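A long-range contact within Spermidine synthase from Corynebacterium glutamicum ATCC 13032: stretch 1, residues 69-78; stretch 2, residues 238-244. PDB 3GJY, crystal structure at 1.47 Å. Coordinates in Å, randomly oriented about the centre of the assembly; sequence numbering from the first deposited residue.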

# COMPACT_ATOMS: atom_id res chain seq x y z
N GLU A 69 6.89 7.89 5.60
CA GLU A 69 6.93 8.58 4.31
C GLU A 69 6.15 7.86 3.23
O GLU A 69 5.38 8.47 2.49
N TYR A 70 6.33 6.55 3.14
CA TYR A 70 5.68 5.85 2.04
C TYR A 70 4.16 5.91 2.18
O TYR A 70 3.45 5.84 1.18
N MSE A 71 3.64 6.02 3.41
CA MSE A 71 2.17 6.17 3.61
C MSE A 71 1.70 7.51 3.10
O MSE A 71 0.64 7.61 2.45
N ARG A 72 2.53 8.55 3.34
CA ARG A 72 2.22 9.86 2.77
C ARG A 72 2.19 9.79 1.24
O ARG A 72 1.35 10.47 0.59
N TRP A 73 3.12 9.02 0.66
CA TRP A 73 3.19 8.92 -0.81
C TRP A 73 1.98 8.19 -1.38
O TRP A 73 1.41 8.62 -2.39
N ILE A 74 1.59 7.09 -0.73
CA ILE A 74 0.34 6.39 -1.13
C ILE A 74 -0.85 7.37 -1.01
O ILE A 74 -1.69 7.45 -1.93
N ALA A 75 -0.94 8.09 0.10
CA ALA A 75 -2.05 9.05 0.27
C ALA A 75 -2.08 10.04 -0.89
O ALA A 75 -3.14 10.29 -1.46
N THR A 76 -0.92 10.61 -1.24
CA THR A 76 -0.88 11.62 -2.28
C THR A 76 -1.26 11.03 -3.65
O THR A 76 -2.10 11.60 -4.38
N GLY A 77 -0.66 9.90 -4.00
CA GLY A 77 -0.92 9.34 -5.33
C GLY A 77 -2.36 8.85 -5.45
O GLY A 77 -3.00 9.08 -6.47
N ALA A 78 -2.85 8.15 -4.42
CA ALA A 78 -4.21 7.60 -4.47
C ALA A 78 -5.26 8.72 -4.44
O ALA A 78 -6.22 8.68 -5.21
N GLY A 238 15.04 1.58 0.12
CA GLY A 238 13.95 2.52 0.21
C GLY A 238 12.65 1.95 -0.31
O GLY A 238 12.52 0.75 -0.57
N ASN A 239 11.68 2.83 -0.44
CA ASN A 239 10.35 2.44 -0.88
C ASN A 239 10.08 3.08 -2.19
O ASN A 239 10.45 4.26 -2.41
N ILE A 240 9.38 2.33 -3.03
CA ILE A 240 8.84 2.88 -4.26
C ILE A 240 7.37 2.47 -4.32
O ILE A 240 7.03 1.31 -4.07
N ILE A 241 6.52 3.44 -4.62
CA ILE A 241 5.08 3.18 -4.76
C ILE A 241 4.81 2.91 -6.25
O ILE A 241 5.09 3.75 -7.11
N LEU A 242 4.28 1.73 -6.54
CA LEU A 242 3.97 1.27 -7.90
C LEU A 242 2.48 1.38 -8.14
O LEU A 242 1.69 0.84 -7.35
N MSE A 243 2.10 2.09 -9.20
CA MSE A 243 0.70 2.29 -9.51
C MSE A 243 0.33 1.72 -10.88
O MSE A 243 1.08 1.90 -11.84
N GLY A 244 -0.80 1.03 -10.96
CA GLY A 244 -1.28 0.49 -12.23
C GLY A 244 -2.77 0.78 -12.38
O GLY A 244 -3.51 0.76 -11.39

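A helix (69-78) lies nearly parallel to a strand (238-244), their N-to-C directions 19° apart and their axes 8.9 Å apart at closest approach, in a mainly apolar packing with no hydrogen bond across it. The strand alternates: Asn-239, Ile-241 and Met-243 point their CA-to-CB bonds toward the helix, whereas Ile-240 points away. Ile-241 (chi1 m, chi2 m) is the centre of the contact and has the largest covered area. Its CD1 lies 3.7 Å from CG1 of Ile-74 (m, t) and 4.1 Å from CB of Tyr-70, while its CG1 sits 3.8 Å from CB of Trp-73 (chi1 m). Tyr-70 (chi1 p) starts toward the strand, but its ring leads away, so its CB, rather than its hydroxyl, meets Asn-239 CG at 3.9 Å. Trp-73 presents its ring edge to the strand backbone, with CZ3 3.5 Å from Asn-239 O. Asn-239 (chi1 m) is the one polar side chain pointing in from the strand; its ND2 is hydrogen-bonded elsewhere in the structure. Further along, the selenomethionine Met-243 (m, t, m) rests its SE 4.1 Å from CA of Gly-77. The glycine makes this fit possible: an ideal CB there would lie 3.0 Å from Met-243 SE, a clash.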

# COMPACT_ATOMS: atom_id res chain seq x y z
CB GLU A 69 8.38 8.81 3.84
CG GLU A 69 9.24 9.61 4.86
CD GLU A 69 8.82 11.06 5.00
OE1 GLU A 69 8.20 11.61 4.07
OE2 GLU A 69 9.10 11.66 6.06
CB TYR A 70 6.13 4.38 1.92
CG TYR A 70 5.43 3.42 2.88
CD1 TYR A 70 4.19 2.83 2.56
CD2 TYR A 70 6.03 3.06 4.09
CE1 TYR A 70 3.55 1.96 3.43
CE2 TYR A 70 5.41 2.16 4.96
CZ TYR A 70 4.17 1.63 4.63
OH TYR A 70 3.55 0.75 5.48
CB MSE A 71 1.80 6.01 5.09
CG MSE A 71 1.99 4.61 5.65
SE MSE A 71 1.19 4.48 7.39
CE MSE A 71 1.84 2.73 7.81
CB ARG A 72 3.27 10.88 3.21
CG ARG A 72 3.29 11.07 4.71
CD ARG A 72 4.43 11.99 5.12
NE ARG A 72 4.23 13.37 4.70
CZ ARG A 72 3.65 14.30 5.46
NH1 ARG A 72 3.18 14.01 6.68
NH2 ARG A 72 3.51 15.52 5.00
CB TRP A 73 4.49 8.25 -1.25
CG TRP A 73 5.71 8.95 -0.72
CD1 TRP A 73 5.79 10.22 -0.21
CD2 TRP A 73 7.02 8.41 -0.67
NE1 TRP A 73 7.08 10.50 0.20
CE2 TRP A 73 7.86 9.41 -0.09
CE3 TRP A 73 7.58 7.19 -1.06
CZ2 TRP A 73 9.23 9.19 0.13
CZ3 TRP A 73 8.97 6.99 -0.85
CH2 TRP A 73 9.76 7.99 -0.27
CB ILE A 74 0.09 5.13 -0.30
CG1 ILE A 74 1.17 4.09 -0.65
CG2 ILE A 74 -1.30 4.58 -0.57
CD1 ILE A 74 1.19 2.91 0.32
CB ALA A 75 -1.91 9.81 1.59
CB THR A 76 0.53 12.24 -2.34
OG1 THR A 76 0.76 12.96 -1.13
CG2 THR A 76 0.66 13.17 -3.57
CB ALA A 78 -4.47 6.60 -3.32
CB ASN A 239 9.28 2.92 0.10
CG ASN A 239 9.40 2.28 1.43
OD1 ASN A 239 10.19 2.73 2.26
ND2 ASN A 239 8.64 1.21 1.66
CB ILE A 240 9.68 2.39 -5.51
CG1 ILE A 240 9.14 3.01 -6.80
CG2 ILE A 240 9.75 0.86 -5.56
CD1 ILE A 240 10.10 2.86 -7.98
CB ILE A 241 4.27 4.41 -4.30
CG1 ILE A 241 4.61 4.80 -2.84
CG2 ILE A 241 2.77 4.11 -4.49
CD1 ILE A 241 4.62 3.67 -1.83
CB LEU A 242 4.39 -0.20 -8.03
CG LEU A 242 5.82 -0.53 -7.55
CD1 LEU A 242 6.08 -2.03 -7.72
CD2 LEU A 242 6.88 0.28 -8.32
CB MSE A 243 0.29 3.77 -9.38
CG MSE A 243 0.47 4.30 -7.96
SE MSE A 243 0.01 6.15 -7.78
CE MSE A 243 1.62 6.83 -8.56